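Local atomic coordinates of gentamicin resistance protein (Enterococcus gallinarum, PDB entry 6CTZ), a protein that probably phosphorylates the 2''-hydroxyl of aminoglycoside antibiotics such as kanamycin, using a guanine nucleotide as phosphate donor, and thereby gives gentamicin resistance. Residues L188-L193 and I213-A218; P60-C65 and N121-F126; L52-Q57 and A134-T139. The protein carries 2 engineered substitutions. One frame throughout, in Å; residues are numbered along the deposited sequence.

Contact 1: residues L188-L193 and I213-A218. With MG (magnesium ion), chain C; MG (magnesium ion), chain D; GDP (guanosine-5'-diphosphate), chain B; KAN (kanamycin a), chain E.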
loop_
_atom_site.group_PDB
_atom_site.type_symbol
_atom_site.label_atom_id
_atom_site.label_comp_id
_atom_site.label_asym_id
_atom_site.label_seq_id
_atom_site.Cartn_x
_atom_site.Cartn_y
_atom_site.Cartn_z
ATOM N N LEU A 188 2.877 4.150 -13.237
ATOM C CA LEU A 188 2.098 3.212 -12.428
ATOM C C LEU A 188 2.827 2.943 -11.118
ATOM O O LEU A 188 4.010 2.597 -11.126
ATOM C CB LEU A 188 1.919 1.892 -13.168
ATOM C CG LEU A 188 1.170 0.808 -12.369
ATOM C CD1 LEU A 188 -0.260 1.227 -12.059
ATOM C CD2 LEU A 188 1.196 -0.517 -13.113
ATOM N N ILE A 189 2.125 3.120 -9.992
ATOM C CA ILE A 189 2.647 2.758 -8.676
ATOM C C ILE A 189 1.716 1.745 -8.023
ATOM O O ILE A 189 0.515 1.688 -8.314
ATOM C CB ILE A 189 2.857 3.976 -7.744
ATOM C CG1 ILE A 189 1.534 4.642 -7.347
ATOM C CG2 ILE A 189 3.779 4.994 -8.397
ATOM C CD1 ILE A 189 1.687 5.634 -6.207
ATOM N N HIS A 190 2.283 0.944 -7.111
ATOM C CA HIS A 190 1.465 0.038 -6.308
ATOM C C HIS A 190 0.561 0.827 -5.365
ATOM O O HIS A 190 -0.631 0.517 -5.224
ATOM C CB HIS A 190 2.381 -0.913 -5.542
ATOM C CG HIS A 190 1.670 -1.853 -4.617
ATOM N ND1 HIS A 190 1.208 -1.473 -3.378
ATOM C CD2 HIS A 190 1.381 -3.173 -4.743
ATOM C CE1 HIS A 190 0.656 -2.516 -2.778
ATOM N NE2 HIS A 190 0.745 -3.560 -3.586
ATOM N N GLY A 191 1.105 1.874 -4.737
ATOM C CA GLY A 191 0.320 2.790 -3.946
ATOM C C GLY A 191 0.152 2.439 -2.485
ATOM O O GLY A 191 -0.289 3.298 -1.714
ATOM N N ASP A 192 0.480 1.221 -2.076
ATOM C CA ASP A 192 0.357 0.828 -0.677
ATOM C C ASP A 192 1.429 -0.220 -0.377
ATOM O O ASP A 192 1.150 -1.320 0.108
ATOM C CB ASP A 192 -1.061 0.326 -0.397
ATOM C CG ASP A 192 -1.424 0.343 1.074
ATOM O OD1 ASP A 192 -0.852 1.142 1.851
ATOM O OD2 ASP A 192 -2.320 -0.440 1.452
ATOM N N LEU A 193 2.684 0.111 -0.695
ATOM C CA LEU A 193 3.742 -0.897 -0.793
ATOM C C LEU A 193 4.443 -1.067 0.558
ATOM O O LEU A 193 5.587 -0.672 0.767
ATOM C CB LEU A 193 4.705 -0.538 -1.917
ATOM C CG LEU A 193 5.680 -1.635 -2.341
ATOM C CD1 LEU A 193 4.938 -2.832 -2.929
ATOM C CD2 LEU A 193 6.656 -1.098 -3.369
ATOM N N ILE A 213 0.817 -8.547 -2.672
ATOM C CA ILE A 213 -0.640 -8.498 -2.703
ATOM C C ILE A 213 -1.164 -7.063 -2.595
ATOM O O ILE A 213 -0.388 -6.106 -2.460
ATOM C CB ILE A 213 -1.246 -9.410 -1.617
ATOM C CG1 ILE A 213 -0.770 -8.978 -0.222
ATOM C CG2 ILE A 213 -0.922 -10.881 -1.910
ATOM C CD1 ILE A 213 -1.558 -9.613 0.903
ATOM N N ASP A 214 -2.489 -6.917 -2.671
ATOM C CA ASP A 214 -3.231 -5.679 -2.421
ATOM C C ASP A 214 -2.832 -4.506 -3.304
ATOM O O ASP A 214 -2.158 -3.579 -2.848
ATOM C CB ASP A 214 -3.189 -5.258 -0.954
ATOM C CG ASP A 214 -4.198 -4.156 -0.647
ATOM O OD1 ASP A 214 -5.012 -3.799 -1.547
ATOM O OD2 ASP A 214 -4.174 -3.637 0.496
ATOM N N PHE A 215 -3.282 -4.524 -4.554
ATOM C CA PHE A 215 -3.047 -3.449 -5.506
ATOM C C PHE A 215 -4.183 -2.433 -5.534
ATOM O O PHE A 215 -4.307 -1.684 -6.507
ATOM C CB PHE A 215 -2.802 -4.028 -6.907
ATOM C CG PHE A 215 -1.460 -4.705 -7.070
ATOM C CD1 PHE A 215 -1.185 -5.926 -6.451
ATOM C CD2 PHE A 215 -0.482 -4.134 -7.869
ATOM C CE1 PHE A 215 0.049 -6.556 -6.625
ATOM C CE2 PHE A 215 0.747 -4.750 -8.045
ATOM C CZ PHE A 215 1.017 -5.967 -7.416
ATOM N N GLY A 216 -4.997 -2.370 -4.476
ATOM C CA GLY A 216 -6.160 -1.503 -4.479
ATOM C C GLY A 216 -5.851 -0.022 -4.560
ATOM O O GLY A 216 -6.710 0.756 -4.994
ATOM N N ASP A 217 -4.650 0.389 -4.161
ATOM C CA ASP A 217 -4.239 1.781 -4.251
ATOM C C ASP A 217 -3.455 2.081 -5.522
ATOM O O ASP A 217 -2.868 3.157 -5.632
ATOM C CB ASP A 217 -3.450 2.192 -3.004
ATOM C CG ASP A 217 -4.333 2.337 -1.789
ATOM O OD1 ASP A 217 -5.302 3.132 -1.835
ATOM O OD2 ASP A 217 -4.065 1.662 -0.781
ATOM N N ALA A 218 -3.438 1.168 -6.488
ATOM C CA ALA A 218 -2.684 1.411 -7.711
ATOM C C ALA A 218 -3.140 2.706 -8.372
ATOM O O ALA A 218 -4.335 3.011 -8.443
ATOM C CB ALA A 218 -2.835 0.243 -8.687
HETATM MG MG MG C . -3.782 -4.311 2.456
HETATM MG MG MG D . -5.934 -2.358 -0.161
HETATM P PB GDP B . -6.983 -4.216 2.233
HETATM O O1B GDP B . -7.105 -3.676 0.828
HETATM O O2B GDP B . -5.696 -3.783 2.903
HETATM O O3B GDP B . -8.224 -3.950 3.054
HETATM O O3A GDP B . -6.946 -5.824 2.059
HETATM P PA GDP B . -5.730 -6.765 1.545
HETATM O O1A GDP B . -5.852 -7.033 0.074
HETATM O O2A GDP B . -4.398 -6.176 1.975
HETATM O "O5'" GDP B . -6.078 -8.148 2.319
HETATM C "C5'" GDP B . -6.219 -8.128 3.733
HETATM C "C4'" GDP B . -5.195 -9.057 4.342
HETATM O "O4'" GDP B . -5.513 -10.398 3.969
HETATM C "C3'" GDP B . -3.771 -8.855 3.853
HETATM O "O3'" GDP B . -3.107 -7.768 4.506
HETATM C "C2'" GDP B . -3.165 -10.184 4.230
HETATM O "O2'" GDP B . -2.926 -10.243 5.640
HETATM C "C1'" GDP B . -4.304 -11.145 3.929
HETATM N N9 GDP B . -4.160 -11.688 2.564
HETATM C C8 GDP B . -4.803 -11.296 1.440
HETATM N N7 GDP B . -4.390 -12.056 0.393
HETATM C C5 GDP B . -3.485 -12.937 0.859
HETATM C C6 GDP B . -2.647 -14.008 0.304
HETATM O O6 GDP B . -2.704 -14.299 -0.906
HETATM N N1 GDP B . -1.847 -14.663 1.159
HETATM C C2 GDP B . -1.766 -14.376 2.477
HETATM N N2 GDP B . -0.943 -15.098 3.262
HETATM N N3 GDP B . -2.497 -13.399 3.056
HETATM C C4 GDP B . -3.350 -12.687 2.290
HETATM C C1 KAN E . -0.155 3.327 10.057
HETATM C C2 KAN E . 0.579 4.484 10.736
HETATM C C3 KAN E . 1.772 3.947 11.499
HETATM C C4 KAN E . 1.248 2.947 12.517
HETATM C C5 KAN E . 0.480 1.819 11.835
HETATM C C6 KAN E . -0.127 0.855 12.850
HETATM C C7 KAN E . 0.137 0.903 5.353
HETATM C C8 KAN E . -1.133 1.420 6.024
HETATM C C9 KAN E . -0.774 2.415 7.132
HETATM C C10 KAN E . 0.183 1.804 8.157
HETATM C C11 KAN E . 1.419 1.232 7.459
HETATM C C12 KAN E . 1.035 0.226 6.380
HETATM C C13 KAN E . -3.299 2.174 5.221
HETATM C C14 KAN E . -4.076 2.007 3.924
HETATM C C15 KAN E . -3.622 3.088 2.938
HETATM C C16 KAN E . -3.806 4.464 3.568
HETATM C C17 KAN E . -3.090 4.518 4.904
HETATM C C18 KAN E . -3.386 5.844 5.586
HETATM N N1 KAN E . -0.882 -0.151 12.127
HETATM N N2 KAN E . 2.316 0.590 8.414
HETATM N N3 KAN E . -0.221 -0.025 4.282
HETATM N N4 KAN E . -4.345 3.027 1.673
HETATM O O5 KAN E . -0.555 2.298 10.968
HETATM O O6 KAN E . 1.014 5.407 9.733
HETATM O O7 KAN E . 2.467 5.004 12.168
HETATM O O8 KAN E . 2.353 2.404 13.242
HETATM O O9 KAN E . 0.702 2.802 9.038
HETATM O O10 KAN E . -1.975 2.807 7.818
HETATM O O11 KAN E . -1.899 2.040 4.980
HETATM O O12 KAN E . -3.556 3.474 5.743
HETATM O O13 KAN E . -3.848 0.683 3.436
HETATM O O14 KAN E . -3.264 5.506 2.737
HETATM O O15 KAN E . -2.702 5.889 6.843
HETATM O O HOH W 1 -2.254 -0.883 -3.433
HETATM O O HOH W 2 -4.376 -1.049 -0.858
HETATM O O HOH W 3 -3.262 -4.887 4.358
HETATM O O HOH W 4 -3.328 -2.332 3.005
HETATM O O HOH W 5 -7.493 -1.856 -1.559
HETATM O O HOH W 6 -6.387 -0.881 1.185
#
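H190 and D192 meet I213, F215 and D217 in a buried loop-to-loop contact at the centre of a kinase-type active site. The HGD sequence 190-192, just after strand 187-189, lies against the DFG motif 214-216, just after strand 209-212. H190 joins the two. Its NE2 donates to I213 O at 3.0 Å, with the acceptor almost in the ring plane, while ND1 accepts from D192 N; using both nitrogens fixes the ring's rotation. CD2 then sits 3.6 Å above the centre of the F215 ring in an edge-to-face pair with planes at 58°. F215 also packs on L59, an order that recalls the regulatory spine of protein kinases. G191 suits its place because its phi is positive (89°) and a CB would run into D217 O. D214 OD2 bridges both magnesium ions, and OD1 binds the one that also takes GDP O1B, at 2.2 Å, while accepting from G216 N in an Asx turn. Both ions also hold the GDP diphosphate. D192 OD2 takes a hydrogen bond of 2.7 Å from KAN O13, the 2''-hydroxyl; its OD1 takes one from KAN N3. D217 OD2 accepts from KAN N4, and the same oxygen lies 3.5 Å from D192 OD2. The metals and the drug's amines probably offset this concentration of acidic groups, and placing the 2''-hydroxyl near the metal-bound diphosphate is consistent with phosphate transfer to that oxygen.

Contact 2: residues P60-C65 and N121-F126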
loop_
_atom_site.group_PDB
_atom_site.type_symbol
_atom_site.label_atom_id
_atom_site.label_comp_id
_atom_site.label_asym_id
_atom_site.label_seq_id
_atom_site.Cartn_x
_atom_site.Cartn_y
_atom_site.Cartn_z
ATOM N N PRO A 60 -4.501 -8.879 -14.382
ATOM C CA PRO A 60 -4.172 -9.796 -15.481
ATOM C C PRO A 60 -3.164 -9.217 -16.446
ATOM O O PRO A 60 -2.382 -9.976 -17.029
ATOM C CB PRO A 60 -5.530 -10.056 -16.145
ATOM C CG PRO A 60 -6.517 -9.852 -15.046
ATOM C CD PRO A 60 -5.963 -8.698 -14.254
ATOM N N LEU A 61 -3.132 -7.890 -16.604
ATOM C CA LEU A 61 -2.164 -7.266 -17.492
ATOM C C LEU A 61 -0.783 -7.192 -16.860
ATOM O O LEU A 61 0.216 -7.144 -17.584
ATOM C CB LEU A 61 -2.625 -5.850 -17.836
ATOM C CG LEU A 61 -4.021 -5.775 -18.455
ATOM C CD1 LEU A 61 -4.490 -4.332 -18.591
ATOM C CD2 LEU A 61 -4.053 -6.503 -19.788
ATOM N N LEU A 62 -0.711 -7.200 -15.532
ATOM C CA LEU A 62 0.561 -7.085 -14.824
ATOM C C LEU A 62 1.269 -8.417 -14.630
ATOM O O LEU A 62 2.495 -8.426 -14.485
ATOM C CB LEU A 62 0.345 -6.495 -13.430
ATOM C CG LEU A 62 0.083 -5.002 -13.326
ATOM C CD1 LEU A 62 0.022 -4.606 -11.865
ATOM C CD2 LEU A 62 1.174 -4.228 -14.048
ATOM N N VAL A 63 0.530 -9.536 -14.617
ATOM C CA VAL A 63 1.105 -10.832 -14.248
ATOM C C VAL A 63 2.364 -11.117 -15.058
ATOM O O VAL A 63 3.394 -11.546 -14.522
ATOM C CB VAL A 63 0.056 -11.951 -14.406
ATOM C CG1 VAL A 63 0.709 -13.333 -14.337
ATOM C CG2 VAL A 63 -1.025 -11.845 -13.342
ATOM N N GLY A 64 2.289 -10.904 -16.371
ATOM C CA GLY A 64 3.404 -11.202 -17.246
ATOM C C GLY A 64 4.531 -10.194 -17.240
ATOM O O GLY A 64 5.536 -10.392 -17.933
ATOM N N CYS A 65 4.394 -9.113 -16.471
ATOM C CA CYS A 65 5.370 -8.035 -16.441
ATOM C C CYS A 65 6.182 -7.992 -15.159
ATOM O O CYS A 65 7.151 -7.229 -15.089
ATOM C CB CYS A 65 4.663 -6.683 -16.612
ATOM S SG CYS A 65 3.678 -6.579 -18.113
ATOM N N ASN A 121 10.928 -1.040 -10.489
ATOM C CA ASN A 121 11.301 -0.833 -11.864
ATOM C C ASN A 121 10.300 -1.336 -13.035
ATOM O O ASN A 121 9.926 -0.709 -14.037
ATOM C CB ASN A 121 12.701 -1.356 -12.169
ATOM C CG ASN A 121 13.793 -0.465 -11.652
ATOM O OD1 ASN A 121 13.597 0.627 -11.188
ATOM N ND2 ASN A 121 14.973 -0.960 -11.768
ATOM N N GLU A 122 9.801 -2.533 -12.700
ATOM C CA GLU A 122 8.814 -3.104 -13.607
ATOM C C GLU A 122 7.529 -2.289 -13.614
ATOM O O GLU A 122 6.960 -2.037 -14.683
ATOM C CB GLU A 122 8.557 -4.561 -13.240
ATOM C CG GLU A 122 9.757 -5.458 -13.537
ATOM C CD GLU A 122 9.776 -6.760 -12.750
ATOM O OE1 GLU A 122 10.651 -7.603 -13.032
ATOM O OE2 GLU A 122 8.942 -6.932 -11.845
ATOM N N LEU A 123 7.068 -1.840 -12.443
ATOM C CA LEU A 123 5.891 -0.972 -12.418
ATOM C C LEU A 123 6.160 0.312 -13.188
ATOM O O LEU A 123 5.314 0.774 -13.964
ATOM C CB LEU A 123 5.478 -0.647 -10.979
ATOM C CG LEU A 123 4.968 -1.821 -10.138
ATOM C CD1 LEU A 123 4.392 -1.301 -8.823
ATOM C CD2 LEU A 123 3.930 -2.632 -10.895
ATOM N N SER A 124 7.350 0.883 -13.010
ATOM C CA SER A 124 7.688 2.130 -13.687
ATOM C C SER A 124 7.848 1.959 -15.189
ATOM O O SER A 124 7.810 2.958 -15.912
ATOM C CB SER A 124 8.967 2.726 -13.110
ATOM O OG SER A 124 8.715 3.322 -11.849
ATOM N N ALA A 125 8.028 0.732 -15.672
ATOM C CA ALA A 125 8.097 0.457 -17.098
ATOM C C ALA A 125 6.745 0.093 -17.700
ATOM O O ALA A 125 6.632 0.005 -18.927
ATOM C CB ALA A 125 9.093 -0.677 -17.359
ATOM N N PHE A 126 5.720 -0.120 -16.881
ATOM C CA PHE A 126 4.429 -0.543 -17.412
ATOM C C PHE A 126 3.748 0.615 -18.144
ATOM O O PHE A 126 3.716 1.736 -17.637
ATOM C CB PHE A 126 3.527 -1.047 -16.282
ATOM C CG PHE A 126 2.284 -1.721 -16.776
ATOM C CD1 PHE A 126 2.313 -3.048 -17.178
ATOM C CD2 PHE A 126 1.095 -1.014 -16.901
ATOM C CE1 PHE A 126 1.170 -3.673 -17.657
ATOM C CE2 PHE A 126 -0.048 -1.635 -17.386
ATOM C CZ PHE A 126 -0.007 -2.964 -17.762
#
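L61, L62 and C65 close around the F126 ring in an apolar contact between the C-terminal ends of two helices. One is helix 46-62, which probably corresponds to the C helix of the kinase fold, since its E55 makes a salt bridge to R41; the other is helix 106-125. The main aromatic interaction is a CH-pi contact: L62 CD2 lies over one face of F126, offset toward the rim, 3.7 Å from the ring centroid and 20° off the normal. F126 CG is anti to its backbone N (chi1 -170°), and the ring beyond it reaches across to the neighbouring helix. L62 was modelled in two conformers, so this contact describes one of them. The sulfur-aromatic interaction comes from another direction: C65 SG lies at the ring edge, in its plane, 3.9 Å from F126 CE1. L61 adds simple apolar packing through CB, 3.9 Å from F126 CZ, and its carbonyl oxygen also lies near the ring plane, facing CE1. A flat, wide phenyl suits this place because it can offer a face to a leucine methyl and an edge to sulfur and oxygen at once. Deeper in, L62 CD2 approaches L123 CD2 more loosely, at 4.5 Å, and both leucines also touch L188 of strand 187-189. Toward the surface the packing is by a polar side chain's carbons. E122 runs extended beyond CG beside the end of the other segment, its carboxylate OE2 making a weak hydrogen bond to K67 N, and its CB, CG and CD each lie 3.5 Å from C65 O.

Contact 3: residues L52-Q57 and A134-T139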
loop_
_atom_site.group_PDB
_atom_site.type_symbol
_atom_site.label_atom_id
_atom_site.label_comp_id
_atom_site.label_asym_id
_atom_site.label_seq_id
_atom_site.Cartn_x
_atom_site.Cartn_y
_atom_site.Cartn_z
ATOM N N LEU A 52 -11.504 -2.753 -6.254
ATOM C CA LEU A 52 -11.490 -4.130 -6.733
ATOM C C LEU A 52 -11.775 -4.194 -8.228
ATOM O O LEU A 52 -11.135 -4.966 -8.951
ATOM C CB LEU A 52 -12.483 -4.978 -5.937
ATOM C CG LEU A 52 -12.552 -6.428 -6.409
ATOM C CD1 LEU A 52 -11.175 -7.078 -6.371
ATOM C CD2 LEU A 52 -13.545 -7.217 -5.571
ATOM N N ASN A 53 -12.717 -3.383 -8.715
ATOM C CA ASN A 53 -12.968 -3.354 -10.152
ATOM C C ASN A 53 -11.719 -2.950 -10.924
ATOM O O ASN A 53 -11.454 -3.481 -12.010
ATOM C CB ASN A 53 -14.153 -2.453 -10.478
ATOM C CG ASN A 53 -15.457 -3.174 -10.304
ATOM O OD1 ASN A 53 -15.558 -4.349 -10.645
ATOM N ND2 ASN A 53 -16.451 -2.497 -9.757
ATOM N N LYS A 54 -10.931 -2.022 -10.370
ATOM C CA LYS A 54 -9.644 -1.674 -10.961
ATOM C C LYS A 54 -8.695 -2.870 -10.952
ATOM O O LYS A 54 -8.101 -3.206 -11.979
ATOM C CB LYS A 54 -9.040 -0.487 -10.203
ATOM C CG LYS A 54 -7.578 -0.187 -10.530
ATOM C CD LYS A 54 -7.055 0.979 -9.714
ATOM C CE LYS A 54 -6.963 0.669 -8.226
ATOM N NZ LYS A 54 -6.713 1.921 -7.440
ATOM N N GLU A 55 -8.562 -3.549 -9.803
ATOM C CA GLU A 55 -7.666 -4.703 -9.735
ATOM C C GLU A 55 -8.086 -5.810 -10.699
ATOM O O GLU A 55 -7.231 -6.473 -11.295
ATOM C CB GLU A 55 -7.568 -5.242 -8.302
ATOM C CG GLU A 55 -6.855 -4.305 -7.332
ATOM C CD GLU A 55 -6.591 -4.985 -6.010
ATOM O OE1 GLU A 55 -7.470 -4.918 -5.131
ATOM O OE2 GLU A 55 -5.520 -5.616 -5.854
ATOM N N ILE A 56 -9.396 -6.028 -10.856
ATOM C CA ILE A 56 -9.875 -7.062 -11.771
ATOM C C ILE A 56 -9.341 -6.828 -13.182
ATOM O O ILE A 56 -8.986 -7.776 -13.898
ATOM C CB ILE A 56 -11.416 -7.136 -11.734
ATOM C CG1 ILE A 56 -11.882 -7.791 -10.428
ATOM C CG2 ILE A 56 -11.963 -7.873 -12.969
ATOM C CD1 ILE A 56 -13.363 -7.626 -10.153
ATOM N N GLN A 57 -9.277 -5.561 -13.607
ATOM C CA GLN A 57 -8.794 -5.242 -14.948
ATOM C C GLN A 57 -7.275 -5.172 -14.999
ATOM O O GLN A 57 -6.666 -5.574 -15.998
ATOM C CB GLN A 57 -9.369 -3.909 -15.409
ATOM C CG GLN A 57 -10.885 -3.848 -15.501
ATOM C CD GLN A 57 -11.348 -2.414 -15.649
ATOM O OE1 GLN A 57 -11.772 -1.781 -14.675
ATOM N NE2 GLN A 57 -11.232 -1.878 -16.855
ATOM N N ALA A 134 -7.405 0.387 -17.852
ATOM C CA ALA A 134 -7.857 -0.612 -16.893
ATOM C C ALA A 134 -8.469 0.003 -15.640
ATOM O O ALA A 134 -8.672 -0.707 -14.653
ATOM C CB ALA A 134 -6.703 -1.543 -16.514
ATOM N N GLY A 135 -8.752 1.302 -15.650
ATOM C CA GLY A 135 -9.376 1.952 -14.516
ATOM C C GLY A 135 -8.429 2.483 -13.461
ATOM O O GLY A 135 -8.894 2.874 -12.380
ATOM N N VAL A 136 -7.125 2.504 -13.724
ATOM C CA VAL A 136 -6.170 3.069 -12.769
ATOM C C VAL A 136 -6.300 4.588 -12.819
ATOM O O VAL A 136 -6.175 5.177 -13.900
ATOM C CB VAL A 136 -4.741 2.603 -13.081
ATOM C CG1 VAL A 136 -3.747 3.211 -12.112
ATOM C CG2 VAL A 136 -4.663 1.079 -13.026
ATOM N N PRO A 137 -6.581 5.258 -11.706
ATOM C CA PRO A 137 -6.749 6.713 -11.743
ATOM C C PRO A 137 -5.412 7.420 -11.862
ATOM O O PRO A 137 -4.370 6.915 -11.443
ATOM C CB PRO A 137 -7.387 7.020 -10.385
ATOM C CG PRO A 137 -6.822 5.963 -9.489
ATOM C CD PRO A 137 -6.738 4.719 -10.345
ATOM N N VAL A 138 -5.457 8.610 -12.449
ATOM C CA VAL A 138 -4.299 9.498 -12.489
ATOM C C VAL A 138 -4.430 10.435 -11.296
ATOM O O VAL A 138 -5.363 11.240 -11.227
ATOM C CB VAL A 138 -4.228 10.273 -13.811
ATOM C CG1 VAL A 138 -3.046 11.234 -13.795
ATOM C CG2 VAL A 138 -4.146 9.302 -14.990
ATOM N N THR A 139 -3.518 10.306 -10.337
ATOM C CA THR A 139 -3.562 11.063 -9.093
ATOM C C THR A 139 -2.441 12.081 -9.143
ATOM O O THR A 139 -1.270 11.725 -8.967
ATOM C CB THR A 139 -3.342 10.142 -7.894
ATOM O OG1 THR A 139 -4.345 9.119 -7.879
ATOM C CG2 THR A 139 -3.389 10.949 -6.588
#
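K54 and Q57, one turn apart on helix 46-62, lie beside A134 and G135, where the chain leaves helix 128-133. The CA atoms of K54 and G135 are 5.1 Å apart, as are those of Q57 and A134, so a helix flank packs closely on an irregular strip of backbone. G135 ends helix 128-133 as the C-prime residue of a Schellman motif, with V136 N bonded to A131 O and G135 N to I132 O. Its positive phi (88°) suits glycine, and a CB there would also point at the helix. K54 makes the larger side-chain contribution from the helix. CG stands anti to the backbone N (chi1 169°), and the methylenes pass over the loop: CD is 3.8 Å from G135 O, from V136 CA and from P137 CD, while CG meets V136 CG2 at 4.0 Å. A bend at chi3 (67°) turns CE away from this extended course. Closer to the surface, Q57 CB packs on A134 CB at 3.7 Å; a methyl there lets the two backbones come near. Lysine suits its position because its apolar length can pack on valine and proline while its amine goes to polar partners beyond. NZ is hydrogen-bonded to G216 O and A218 O, so the buried ammonium is met by carbonyl oxygens, and neighbouring acidic E51 would probably help stabilise its charge. One side chain thereby couples this helix to both the 134-139 loop and the DFG region.

How the contacts relate
From the N terminus, helix 46-62 supplies 52-57 and then 60-65, the first halves of contacts 3 and 2. The chain next runs through strands 73-78 and 83-89 into helix 106-125, where contact 2 closes its loop. Contact 3 closes later, at 134-139, so its loop encloses that of contact 2. Contact 1 follows separately in series, closing the short excursion through strands 198-200 and 209-212; none of the loops cross. In space all three adjoin: L188 of contact 1 packs on L62 and F126 of contact 2, and K54 of contact 3 reaches 213-218. Helix 46-62 is thus joined to helix 106-125, the 134-139 loop and the active-site loops.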